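Long-range contacts in ATPase associated with various cellular activities, AAA_5 (Staphylothermus marinus, PDB 6N0S), which probably hydrolyses ATP as an McrB-type restriction motor, the chain here being its N-terminal EVE-like domain, which resembles PUA-like RNA-binding proteins: residues 10-16 against 165-171; 54-60 against 73-79; 89-95 against 130-136. One frame throughout, in Å; residues are numbered along the deposited sequence.

Contact 1 (10-16 against 165-171)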
loop_
_atom_site.group_PDB
_atom_site.type_symbol
_atom_site.label_atom_id
_atom_site.label_comp_id
_atom_site.label_asym_id
_atom_site.label_seq_id
_atom_site.Cartn_x
_atom_site.Cartn_y
_atom_site.Cartn_z
ATOM N N SER A 10 -14.076 1.488 -4.424
ATOM C CA SER A 10 -14.339 0.500 -3.385
ATOM C C SER A 10 -13.938 1.042 -2.028
ATOM O O SER A 10 -13.041 1.886 -1.905
ATOM C CB SER A 10 -13.589 -0.816 -3.636
ATOM O OG SER A 10 -13.864 -1.788 -2.629
ATOM N N LYS A 11 -14.598 0.513 -1.002
ATOM C CA LYS A 11 -14.193 0.801 0.358
ATOM C C LYS A 11 -13.000 -0.053 0.774
ATOM O O LYS A 11 -12.378 0.244 1.788
ATOM C CB LYS A 11 -15.370 0.575 1.314
ATOM C CG LYS A 11 -15.131 1.164 2.725
ATOM C CD LYS A 11 -16.313 0.955 3.668
ATOM C CE LYS A 11 -15.982 1.463 5.079
ATOM N NZ LYS A 11 -16.057 2.962 5.205
ATOM N N TYR A 12 -12.678 -1.101 0.016
ATOM C CA TYR A 12 -11.684 -2.096 0.386
ATOM C C TYR A 12 -10.650 -2.168 -0.720
ATOM O O TYR A 12 -11.014 -2.381 -1.881
ATOM C CB TYR A 12 -12.347 -3.447 0.597
ATOM C CG TYR A 12 -13.499 -3.323 1.573
ATOM C CD1 TYR A 12 -13.260 -3.264 2.946
ATOM C CD2 TYR A 12 -14.811 -3.223 1.122
ATOM C CE1 TYR A 12 -14.294 -3.134 3.844
ATOM C CE2 TYR A 12 -15.863 -3.098 2.015
ATOM C CZ TYR A 12 -15.600 -3.050 3.366
ATOM O OH TYR A 12 -16.631 -2.918 4.249
ATOM N N TRP A 13 -9.366 -1.946 -0.358
ATOM C CA TRP A 13 -8.244 -1.982 -1.294
ATOM C C TRP A 13 -7.153 -2.862 -0.714
ATOM O O TRP A 13 -7.075 -3.058 0.510
ATOM C CB TRP A 13 -7.680 -0.568 -1.596
ATOM C CG TRP A 13 -8.613 0.284 -2.396
ATOM C CD1 TRP A 13 -9.793 0.802 -1.990
ATOM C CD2 TRP A 13 -8.441 0.691 -3.768
ATOM N NE1 TRP A 13 -10.370 1.516 -3.022
ATOM C CE2 TRP A 13 -9.551 1.460 -4.119
ATOM C CE3 TRP A 13 -7.439 0.490 -4.712
ATOM C CZ2 TRP A 13 -9.696 2.019 -5.394
ATOM C CZ3 TRP A 13 -7.559 1.052 -5.932
ATOM C CH2 TRP A 13 -8.689 1.795 -6.286
ATOM N N VAL A 14 -6.328 -3.418 -1.608
ATOM C CA VAL A 14 -5.134 -4.192 -1.243
ATOM C C VAL A 14 -3.890 -3.431 -1.676
ATOM O O VAL A 14 -3.817 -2.940 -2.800
ATOM C CB VAL A 14 -5.132 -5.586 -1.884
ATOM C CG1 VAL A 14 -3.793 -6.304 -1.656
ATOM C CG2 VAL A 14 -6.268 -6.446 -1.326
ATOM N N GLU A 15 -2.929 -3.332 -0.787
ATOM C CA GLU A 15 -1.600 -2.827 -1.108
ATOM C C GLU A 15 -0.708 -4.025 -1.424
ATOM O O GLU A 15 -0.542 -4.922 -0.582
ATOM C CB GLU A 15 -1.018 -2.028 0.068
ATOM C CG GLU A 15 0.354 -1.402 -0.231
ATOM C CD GLU A 15 1.196 -1.029 0.996
ATOM O OE1 GLU A 15 1.216 -1.773 1.992
ATOM O OE2 GLU A 15 1.851 0.030 0.951
ATOM N N ILE A 16 -0.100 -4.014 -2.610
ATOM C CA ILE A 16 0.763 -5.090 -3.080
ATOM C C ILE A 16 2.237 -4.691 -2.899
ATOM O O ILE A 16 2.686 -3.672 -3.434
ATOM C CB ILE A 16 0.438 -5.425 -4.540
ATOM C CG1 ILE A 16 -1.014 -5.896 -4.638
ATOM C CG2 ILE A 16 1.363 -6.537 -5.045
ATOM C CD1 ILE A 16 -1.531 -5.805 -5.958
ATOM N N TYR A 165 0.214 -1.622 -7.625
ATOM C CA TYR A 165 0.540 -1.305 -6.244
ATOM C C TYR A 165 -0.696 -1.301 -5.353
ATOM O O TYR A 165 -0.676 -1.880 -4.270
ATOM C CB TYR A 165 1.268 0.062 -6.166
ATOM C CG TYR A 165 1.504 0.564 -4.743
ATOM C CD1 TYR A 165 2.102 -0.232 -3.782
ATOM C CD2 TYR A 165 1.107 1.841 -4.371
ATOM C CE1 TYR A 165 2.293 0.228 -2.503
ATOM C CE2 TYR A 165 1.285 2.299 -3.098
ATOM C CZ TYR A 165 1.883 1.492 -2.167
ATOM O OH TYR A 165 2.059 1.943 -0.885
ATOM N N LEU A 166 -1.782 -0.673 -5.779
ATOM C CA LEU A 166 -3.039 -0.671 -5.036
ATOM C C LEU A 166 -4.157 -1.197 -5.918
ATOM O O LEU A 166 -4.342 -0.705 -7.035
ATOM C CB LEU A 166 -3.386 0.730 -4.563
ATOM C CG LEU A 166 -2.362 1.353 -3.638
ATOM C CD1 LEU A 166 -2.559 2.878 -3.506
ATOM C CD2 LEU A 166 -2.479 0.663 -2.303
ATOM N N VAL A 167 -4.886 -2.202 -5.431
ATOM C CA VAL A 167 -6.001 -2.734 -6.212
ATOM C C VAL A 167 -7.272 -2.774 -5.369
ATOM O O VAL A 167 -7.214 -3.044 -4.157
ATOM C CB VAL A 167 -5.674 -4.131 -6.772
ATOM C CG1 VAL A 167 -4.516 -4.046 -7.803
ATOM C CG2 VAL A 167 -5.313 -5.081 -5.639
ATOM N N PRO A 168 -8.423 -2.528 -5.982
ATOM C CA PRO A 168 -9.705 -2.600 -5.284
ATOM C C PRO A 168 -10.147 -4.042 -5.148
ATOM O O PRO A 168 -9.890 -4.859 -6.029
ATOM C CB PRO A 168 -10.637 -1.826 -6.241
ATOM C CG PRO A 168 -10.113 -2.193 -7.565
ATOM C CD PRO A 168 -8.618 -2.311 -7.427
ATOM N N ILE A 169 -10.833 -4.351 -4.039
ATOM C CA ILE A 169 -11.498 -5.644 -3.880
ATOM C C ILE A 169 -12.945 -5.447 -3.414
ATOM O O ILE A 169 -13.343 -4.398 -2.894
ATOM C CB ILE A 169 -10.730 -6.603 -2.906
ATOM C CG1 ILE A 169 -10.624 -6.014 -1.502
ATOM C CG2 ILE A 169 -9.358 -6.899 -3.450
ATOM C CD1 ILE A 169 -10.044 -7.012 -0.371
ATOM N N ARG A 170 -13.736 -6.466 -3.605
ATOM C CA ARG A 170 -15.149 -6.339 -3.256
ATOM C C ARG A 170 -15.347 -6.473 -1.747
ATOM O O ARG A 170 -14.471 -6.998 -1.049
ATOM C CB ARG A 170 -15.944 -7.416 -3.957
ATOM C CG ARG A 170 -15.840 -7.363 -5.491
ATOM C CD ARG A 170 -16.487 -8.616 -6.112
ATOM N NE ARG A 170 -15.644 -9.776 -5.812
ATOM C CZ ARG A 170 -16.014 -11.051 -5.922
ATOM N NH1 ARG A 170 -17.244 -11.364 -6.346
ATOM N NH2 ARG A 170 -15.135 -12.014 -5.609
ATOM N N PRO A 171 -16.489 -6.009 -1.211
ATOM C CA PRO A 171 -16.700 -6.175 0.245
ATOM C C PRO A 171 -16.609 -7.617 0.693
ATOM O O PRO A 171 -16.030 -7.904 1.743
ATOM C CB PRO A 171 -18.099 -5.585 0.475
ATOM C CG PRO A 171 -18.223 -4.498 -0.588
ATOM C CD PRO A 171 -17.462 -5.064 -1.803
#
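Trp13 and Pro168 face each other as a non-hydrogen-bonded pair, joining strand 12-17 to the antiparallel edge strand 166-169 of the five-stranded sheet, and their side chains pack closely, face on. Pro168 CB stands 3.9 Å from the centroid of the Trp13 six-membered ring, 5° off the ring normal, a CH-pi contact. The indole is also held at its edge, since Trp13 NE1 donates to Ser10 O at 2.9 Å. On the other side of the sheet Val14, Val167 and Ile169 interlock, with Val14 CG2 3.8 Å from Ile169 CG2. Val14 and Val167 exchange two backbone bonds, the shorter being Val14 N to Val167 O at 2.7 Å. Toward solvent the contact thins: Tyr12 crosses Pro171 at about a right angle, with CE2 3.7 Å from Pro171 CB, and the Arg170 guanidinium forms a salt bridge with Asp173. At the far end Glu15, its CG anti to the backbone N (chi1 -177°), runs beside Tyr165, whose OH donates to the anti lone pair of Glu15 OE2 at 2.7 Å. Glu15 OE1 accepts from Asn17 and is hydrogen-bonded to His59; engaging both oxygens fixes the rotation of this buried carboxylate.

Contact 2 (54-60 against 73-79)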
loop_
_atom_site.group_PDB
_atom_site.type_symbol
_atom_site.label_atom_id
_atom_site.label_comp_id
_atom_site.label_asym_id
_atom_site.label_seq_id
_atom_site.Cartn_x
_atom_site.Cartn_y
_atom_site.Cartn_z
ATOM N N GLU A 54 -13.689 6.532 4.966
ATOM C CA GLU A 54 -12.679 5.673 5.565
ATOM C C GLU A 54 -12.562 4.402 4.729
ATOM O O GLU A 54 -13.576 3.800 4.372
ATOM C CB GLU A 54 -13.061 5.367 7.014
ATOM C CG GLU A 54 -12.125 4.420 7.712
ATOM C CD GLU A 54 -12.396 4.261 9.219
ATOM O OE1 GLU A 54 -12.715 5.261 9.904
ATOM O OE2 GLU A 54 -12.277 3.116 9.715
ATOM N N LEU A 55 -11.349 4.015 4.366
ATOM C CA LEU A 55 -11.137 2.788 3.610
ATOM C C LEU A 55 -10.418 1.758 4.471
ATOM O O LEU A 55 -9.657 2.106 5.382
ATOM C CB LEU A 55 -10.315 3.054 2.331
ATOM C CG LEU A 55 -10.706 4.177 1.386
ATOM C CD1 LEU A 55 -9.681 4.298 0.295
ATOM C CD2 LEU A 55 -12.085 3.916 0.775
ATOM N N LYS A 56 -10.682 0.484 4.191
ATOM C CA LYS A 56 -9.950 -0.612 4.812
ATOM C C LYS A 56 -8.894 -1.152 3.838
ATOM O O LYS A 56 -9.215 -1.501 2.692
ATOM C CB LYS A 56 -10.892 -1.748 5.216
ATOM C CG LYS A 56 -12.095 -1.344 6.018
ATOM C CD LYS A 56 -11.792 -1.137 7.480
ATOM C CE LYS A 56 -12.346 0.210 7.988
ATOM N NZ LYS A 56 -13.820 0.344 7.876
ATOM N N ILE A 57 -7.645 -1.236 4.294
ATOM C CA ILE A 57 -6.518 -1.650 3.467
ATOM C C ILE A 57 -5.999 -2.978 3.979
ATOM O O ILE A 57 -5.607 -3.099 5.151
ATOM C CB ILE A 57 -5.399 -0.598 3.477
ATOM C CG1 ILE A 57 -5.949 0.788 3.157
ATOM C CG2 ILE A 57 -4.262 -0.998 2.521
ATOM C CD1 ILE A 57 -6.544 0.965 1.826
ATOM N N ILE A 58 -5.996 -3.970 3.131
ATOM C CA ILE A 58 -5.311 -5.222 3.422
ATOM C C ILE A 58 -3.943 -5.203 2.753
ATOM O O ILE A 58 -3.807 -4.802 1.593
ATOM C CB ILE A 58 -6.144 -6.417 2.954
ATOM C CG1 ILE A 58 -7.453 -6.487 3.755
ATOM C CG2 ILE A 58 -5.351 -7.669 3.116
ATOM C CD1 ILE A 58 -8.330 -7.662 3.297
ATOM N N HIS A 59 -2.926 -5.650 3.480
ATOM C CA HIS A 59 -1.530 -5.578 3.047
ATOM C C HIS A 59 -1.066 -6.954 2.580
ATOM O O HIS A 59 -1.122 -7.936 3.337
ATOM C CB HIS A 59 -0.643 -5.039 4.179
ATOM C CG HIS A 59 -1.013 -3.643 4.590
ATOM N ND1 HIS A 59 -0.543 -2.529 3.932
ATOM C CD2 HIS A 59 -1.855 -3.185 5.550
ATOM C CE1 HIS A 59 -1.063 -1.442 4.481
ATOM N NE2 HIS A 59 -1.875 -1.815 5.456
ATOM N N TYR A 60 -0.632 -7.019 1.330
ATOM C CA TYR A 60 -0.200 -8.252 0.685
ATOM C C TYR A 60 1.294 -8.181 0.384
ATOM O O TYR A 60 1.816 -7.129 -0.012
ATOM C CB TYR A 60 -0.996 -8.453 -0.628
ATOM C CG TYR A 60 -0.502 -9.579 -1.507
ATOM C CD1 TYR A 60 -0.890 -10.886 -1.275
ATOM C CD2 TYR A 60 0.335 -9.330 -2.573
ATOM C CE1 TYR A 60 -0.463 -11.913 -2.081
ATOM C CE2 TYR A 60 0.769 -10.350 -3.389
ATOM C CZ TYR A 60 0.380 -11.642 -3.126
ATOM O OH TYR A 60 0.824 -12.664 -3.922
ATOM N N PHE A 73 -1.320 -12.437 2.850
ATOM C CA PHE A 73 -1.890 -11.215 3.381
ATOM C C PHE A 73 -1.518 -11.178 4.855
ATOM O O PHE A 73 -1.863 -12.098 5.599
ATOM C CB PHE A 73 -3.405 -11.186 3.170
ATOM C CG PHE A 73 -3.801 -11.350 1.734
ATOM C CD1 PHE A 73 -3.972 -12.606 1.198
ATOM C CD2 PHE A 73 -3.974 -10.258 0.927
ATOM C CE1 PHE A 73 -4.324 -12.783 -0.131
ATOM C CE2 PHE A 73 -4.343 -10.418 -0.428
ATOM C CZ PHE A 73 -4.488 -11.677 -0.945
ATOM N N ILE A 74 -0.829 -10.128 5.281
ATOM C CA ILE A 74 -0.257 -10.130 6.622
ATOM C C ILE A 74 -1.038 -9.296 7.637
ATOM O O ILE A 74 -0.874 -9.501 8.845
ATOM C CB ILE A 74 1.228 -9.686 6.609
ATOM C CG1 ILE A 74 1.381 -8.233 6.134
ATOM C CG2 ILE A 74 2.080 -10.688 5.792
ATOM C CD1 ILE A 74 2.809 -7.704 6.393
ATOM N N GLY A 75 -1.857 -8.356 7.195
ATOM C CA GLY A 75 -2.582 -7.530 8.144
ATOM C C GLY A 75 -3.422 -6.511 7.419
ATOM O O GLY A 75 -3.471 -6.490 6.180
ATOM N N GLU A 76 -4.061 -5.642 8.200
ATOM C CA GLU A 76 -4.886 -4.609 7.599
ATOM C C GLU A 76 -4.830 -3.338 8.420
ATOM O O GLU A 76 -4.414 -3.341 9.574
ATOM C CB GLU A 76 -6.333 -5.094 7.433
ATOM C CG GLU A 76 -6.995 -5.643 8.684
ATOM C CD GLU A 76 -8.455 -5.960 8.426
ATOM O OE1 GLU A 76 -9.273 -5.006 8.494
ATOM O OE2 GLU A 76 -8.749 -7.136 8.104
ATOM N N SER A 77 -5.219 -2.237 7.787
ATOM C CA SER A 77 -5.189 -0.923 8.403
ATOM C C SER A 77 -6.338 -0.099 7.851
ATOM O O SER A 77 -7.139 -0.577 7.043
ATOM C CB SER A 77 -3.854 -0.218 8.153
ATOM O OG SER A 77 -3.684 -0.040 6.776
ATOM N N VAL A 78 -6.362 1.176 8.223
ATOM C CA VAL A 78 -7.459 2.081 7.910
ATOM C C VAL A 78 -6.873 3.343 7.287
ATOM O O VAL A 78 -5.877 3.886 7.777
ATOM C CB VAL A 78 -8.287 2.424 9.173
ATOM C CG1 VAL A 78 -9.356 3.433 8.865
ATOM C CG2 VAL A 78 -8.948 1.174 9.733
ATOM N N LEU A 79 -7.474 3.786 6.195
ATOM C CA LEU A 79 -7.105 5.023 5.518
ATOM C C LEU A 79 -8.274 5.998 5.660
ATOM O O LEU A 79 -9.302 5.835 4.994
ATOM C CB LEU A 79 -6.782 4.730 4.051
ATOM C CG LEU A 79 -6.690 5.910 3.090
ATOM C CD1 LEU A 79 -5.825 6.914 3.601
ATOM C CD2 LEU A 79 -6.164 5.463 1.725
#
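The beta hairpin of strands 54-61 and 72-80 supplies the central strand of the five-stranded sheet, 54-61, and its neighbour; residues 54-60 and 73-79 pair along it with antiparallel axes 155° apart. Backbone bonding is regular at Leu55 with Leu79 and Ile57 with Ser77, where Ile57 N meets Ser77 O straight on at 2.9 Å. The register then slips: His59 N donates to Gly75 O but His59 O accepts from Ile74 N, so two residues stand opposite one, which fits a classic beta bulge. On the face of Leu55, Ile57 and His59, the imidazole meets Ser77 in its own plane, His59 NE2 lying 2.9 Å from Ser77 OG in a hydrogen bond that either could donate. Ser77 OG is placed there by a chi1 of 62°, between its backbone N and carbonyl carbon. His59 ND1 is bonded to Glu15 of strand 12-17, and Ile57 CG2 sits over one ring face. At the Phe73 end the reverse face is aromatic and aliphatic. Tyr60 CD1 lies over the Phe73 ring toward its rim, 3.6 Å from Phe73 CE2, the planes 51° apart. Ile58 CG2 reaches Phe73 CD2 at 3.7 Å. Were Phe73 an alanine, Tyr60 CD1 would probably lose its aromatic neighbour and a gap open beside Ile58 CG2. The whole is a bulged antiparallel hairpin within the mixed sheet of an EVE-like domain.

Contact 3 (89-95 against 130-136)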
loop_
_atom_site.group_PDB
_atom_site.type_symbol
_atom_site.label_atom_id
_atom_site.label_comp_id
_atom_site.label_asym_id
_atom_site.label_seq_id
_atom_site.Cartn_x
_atom_site.Cartn_y
_atom_site.Cartn_z
ATOM N N GLU A 89 1.201 16.485 -2.570
ATOM C CA GLU A 89 2.079 15.734 -3.452
ATOM C C GLU A 89 3.519 16.220 -3.280
ATOM O O GLU A 89 3.772 17.304 -2.740
ATOM C CB GLU A 89 1.572 15.830 -4.896
ATOM C CG GLU A 89 0.180 15.147 -4.993
ATOM C CD GLU A 89 -0.493 15.275 -6.364
ATOM O OE1 GLU A 89 0.120 15.872 -7.282
ATOM O OE2 GLU A 89 -1.636 14.759 -6.525
ATOM N N TYR A 90 4.477 15.382 -3.687
ATOM C CA TYR A 90 5.854 15.500 -3.213
ATOM C C TYR A 90 6.850 15.185 -4.315
ATOM O O TYR A 90 6.590 14.362 -5.199
ATOM C CB TYR A 90 6.145 14.541 -2.070
ATOM C CG TYR A 90 5.316 14.740 -0.840
ATOM C CD1 TYR A 90 4.066 14.140 -0.708
ATOM C CD2 TYR A 90 5.781 15.515 0.204
ATOM C CE1 TYR A 90 3.310 14.317 0.442
ATOM C CE2 TYR A 90 5.030 15.700 1.346
ATOM C CZ TYR A 90 3.811 15.094 1.465
ATOM O OH TYR A 90 3.086 15.291 2.609
ATOM N N SER A 91 8.018 15.815 -4.234
ATOM C CA SER A 91 9.142 15.283 -4.986
ATOM C C SER A 91 9.767 14.122 -4.210
ATOM O O SER A 91 9.377 13.812 -3.094
ATOM C CB SER A 91 10.186 16.359 -5.254
ATOM O OG SER A 91 10.818 16.721 -4.059
ATOM N N TRP A 92 10.731 13.462 -4.842
ATOM C CA TRP A 92 11.386 12.308 -4.229
ATOM C C TRP A 92 12.184 12.707 -2.998
ATOM O O TRP A 92 12.029 12.061 -1.944
ATOM C CB TRP A 92 12.248 11.630 -5.298
ATOM C CG TRP A 92 13.196 10.573 -4.819
ATOM C CD1 TRP A 92 14.557 10.564 -4.966
ATOM C CD2 TRP A 92 12.857 9.353 -4.150
ATOM N NE1 TRP A 92 15.086 9.413 -4.436
ATOM C CE2 TRP A 92 14.069 8.653 -3.924
ATOM C CE3 TRP A 92 11.649 8.784 -3.717
ATOM C CZ2 TRP A 92 14.111 7.424 -3.297
ATOM C CZ3 TRP A 92 11.692 7.559 -3.085
ATOM C CH2 TRP A 92 12.929 6.894 -2.860
ATOM N N PRO A 93 13.001 13.753 -3.021
ATOM C CA PRO A 93 13.709 14.112 -1.786
ATOM C C PRO A 93 12.753 14.493 -0.678
ATOM O O PRO A 93 12.979 14.134 0.479
ATOM C CB PRO A 93 14.627 15.262 -2.226
ATOM C CG PRO A 93 14.733 15.130 -3.714
ATOM C CD PRO A 93 13.427 14.575 -4.171
ATOM N N GLU A 94 11.654 15.166 -1.009
ATOM C CA GLU A 94 10.697 15.596 0.007
ATOM C C GLU A 94 10.014 14.398 0.658
ATOM O O GLU A 94 9.858 14.345 1.878
ATOM C CB GLU A 94 9.631 16.507 -0.627
ATOM C CG GLU A 94 10.096 17.878 -1.043
ATOM C CD GLU A 94 9.108 18.568 -2.008
ATOM O OE1 GLU A 94 7.983 18.060 -2.240
ATOM O OE2 GLU A 94 9.478 19.623 -2.551
ATOM N N ILE A 95 9.529 13.449 -0.148
ATOM C CA ILE A 95 8.773 12.365 0.473
ATOM C C ILE A 95 9.706 11.432 1.242
ATOM O O ILE A 95 9.315 10.882 2.267
ATOM C CB ILE A 95 7.920 11.613 -0.566
ATOM C CG1 ILE A 95 6.832 10.797 0.150
ATOM C CG2 ILE A 95 8.765 10.711 -1.453
ATOM C CD1 ILE A 95 5.817 10.227 -0.763
ATOM N N ASP A 130 9.410 14.238 -11.185
ATOM C CA ASP A 130 8.442 13.211 -10.815
ATOM C C ASP A 130 7.779 13.568 -9.494
ATOM O O ASP A 130 8.435 14.032 -8.560
ATOM C CB ASP A 130 9.117 11.843 -10.712
ATOM C CG ASP A 130 9.583 11.308 -12.059
ATOM O OD1 ASP A 130 9.116 11.820 -13.086
ATOM O OD2 ASP A 130 10.406 10.364 -12.087
ATOM N N ARG A 131 6.474 13.339 -9.421
ATOM C CA ARG A 131 5.660 13.627 -8.254
ATOM C C ARG A 131 5.162 12.343 -7.609
ATOM O O ARG A 131 4.929 11.334 -8.286
ATOM C CB ARG A 131 4.432 14.463 -8.623
ATOM C CG ARG A 131 4.692 15.590 -9.608
ATOM C CD ARG A 131 5.643 16.598 -9.005
ATOM N NE ARG A 131 5.063 17.164 -7.787
ATOM C CZ ARG A 131 5.759 17.758 -6.827
ATOM N NH1 ARG A 131 7.079 17.859 -6.915
ATOM N NH2 ARG A 131 5.131 18.230 -5.764
ATOM N N PHE A 132 4.889 12.441 -6.318
ATOM C CA PHE A 132 4.622 11.306 -5.444
ATOM C C PHE A 132 3.378 11.581 -4.615
ATOM O O PHE A 132 3.146 12.718 -4.206
ATOM C CB PHE A 132 5.838 11.036 -4.518
ATOM C CG PHE A 132 6.993 10.462 -5.233
ATOM C CD1 PHE A 132 7.909 11.276 -5.882
ATOM C CD2 PHE A 132 7.147 9.103 -5.299
ATOM C CE1 PHE A 132 8.940 10.732 -6.602
ATOM C CE2 PHE A 132 8.211 8.547 -6.003
ATOM C CZ PHE A 132 9.092 9.358 -6.660
ATOM N N PHE A 133 2.573 10.547 -4.387
ATOM C CA PHE A 133 1.447 10.620 -3.471
ATOM C C PHE A 133 1.806 9.952 -2.148
ATOM O O PHE A 133 2.684 9.080 -2.086
ATOM C CB PHE A 133 0.173 9.979 -4.073
ATOM C CG PHE A 133 0.251 8.489 -4.289
ATOM C CD1 PHE A 133 -0.050 7.603 -3.270
ATOM C CD2 PHE A 133 0.581 7.977 -5.523
ATOM C CE1 PHE A 133 -0.009 6.229 -3.490
ATOM C CE2 PHE A 133 0.631 6.608 -5.740
ATOM C CZ PHE A 133 0.334 5.742 -4.722
ATOM N N LEU A 134 1.097 10.373 -1.087
ATOM C CA LEU A 134 1.282 9.845 0.255
ATOM C C LEU A 134 -0.040 9.845 0.996
ATOM O O LEU A 134 -0.677 10.886 1.122
ATOM C CB LEU A 134 2.289 10.686 1.031
ATOM C CG LEU A 134 2.545 10.337 2.497
ATOM C CD1 LEU A 134 3.008 8.939 2.635
ATOM C CD2 LEU A 134 3.578 11.290 3.008
ATOM N N PHE A 135 -0.413 8.696 1.523
ATOM C CA PHE A 135 -1.526 8.571 2.446
ATOM C C PHE A 135 -0.996 8.076 3.783
ATOM O O PHE A 135 -0.232 7.100 3.838
ATOM C CB PHE A 135 -2.586 7.596 1.923
ATOM C CG PHE A 135 -3.280 8.063 0.671
ATOM C CD1 PHE A 135 -4.224 9.072 0.722
ATOM C CD2 PHE A 135 -2.988 7.499 -0.546
ATOM C CE1 PHE A 135 -4.885 9.495 -0.405
ATOM C CE2 PHE A 135 -3.640 7.935 -1.682
ATOM C CZ PHE A 135 -4.596 8.943 -1.599
ATOM N N ARG A 136 -1.417 8.722 4.862
ATOM C CA ARG A 136 -1.100 8.237 6.204
ATOM C C ARG A 136 -2.193 7.268 6.647
ATOM O O ARG A 136 -3.371 7.627 6.642
ATOM C CB ARG A 136 -0.976 9.412 7.172
ATOM C CG ARG A 136 0.289 10.231 6.961
ATOM C CD ARG A 136 0.232 11.536 7.707
ATOM N NE ARG A 136 1.537 11.913 8.233
ATOM C CZ ARG A 136 2.415 12.683 7.596
ATOM N NH1 ARG A 136 2.141 13.172 6.396
ATOM N NH2 ARG A 136 3.575 12.981 8.179
HETATM O O HOH W 1 11.034 14.015 -7.782
#
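Two backbone bonds link Tyr90 and Phe132, both weak: Phe132 N to Tyr90 O is 2.8 Å but bent to 123°, and Tyr90 N to Phe132 O is 3.0 Å. They mark a short antiparallel pairing just before helix 92-105, whose N-cap is Ser91. Ser91 N donates to Glu94 OE1 at 3.0 Å, meeting the carboxylate from above its plane, so that side chain folds back on the first turn. A water accepts from Trp92 N and lies 2.7 Å from Asp130 O, bridging the helix start to the loop before strand 132-136. Arg131, bent at chi2 (-63°) and again at chi3, lays a face of its guanidinium over the Tyr90 carbonyl carbon without a hydrogen bond across the contact. Farther in, Phe132 packs against Trp92 and Ile95 of the helix. Trp92 CB is 3.7 Å from Phe132 CE1, and the two rings meet obliquely with planes at 38°. Ile95 comes at about a right angle, its CD1 3.8 Å from Phe132 CB, and reaches on to Leu134. Alongside, Tyr90 CE1 rests 3.8 Å from Leu134 CB. Pro126 and Ile124 touch Phe132 too, placing it where both helices 92-105 and 110-124 meet the small sheet. With strand bonds this bent and few, packing round Phe132 probably contributes much of the hold between helix and strand.

Contacts 1 and 2 belong to one five-stranded sheet, where strands 12-17 and 54-61 are neighbours, and their centres lie about 8 Å apart. Contact 3 pairs the edge strand 89-90 of the separate three-stranded sheet with 132-136 and packs helix 92-105 on it, its centre about 21 Å from each of the others. All three are largely buried, but contact 3 lies farther from the chain centre (14 Å, against 9 and 8 Å). Strand bonds are mostly straight in contact 2 apart from a bulge near Gly75, mostly sound in contact 1 and weak in contact 3, where aromatic and aliphatic packing dominates. A buried polar chain crosses between the first two through Glu15 and His59, whereas contact 3 meets them by packing, through Phe133 against Tyr165 and Phe135 against Leu79.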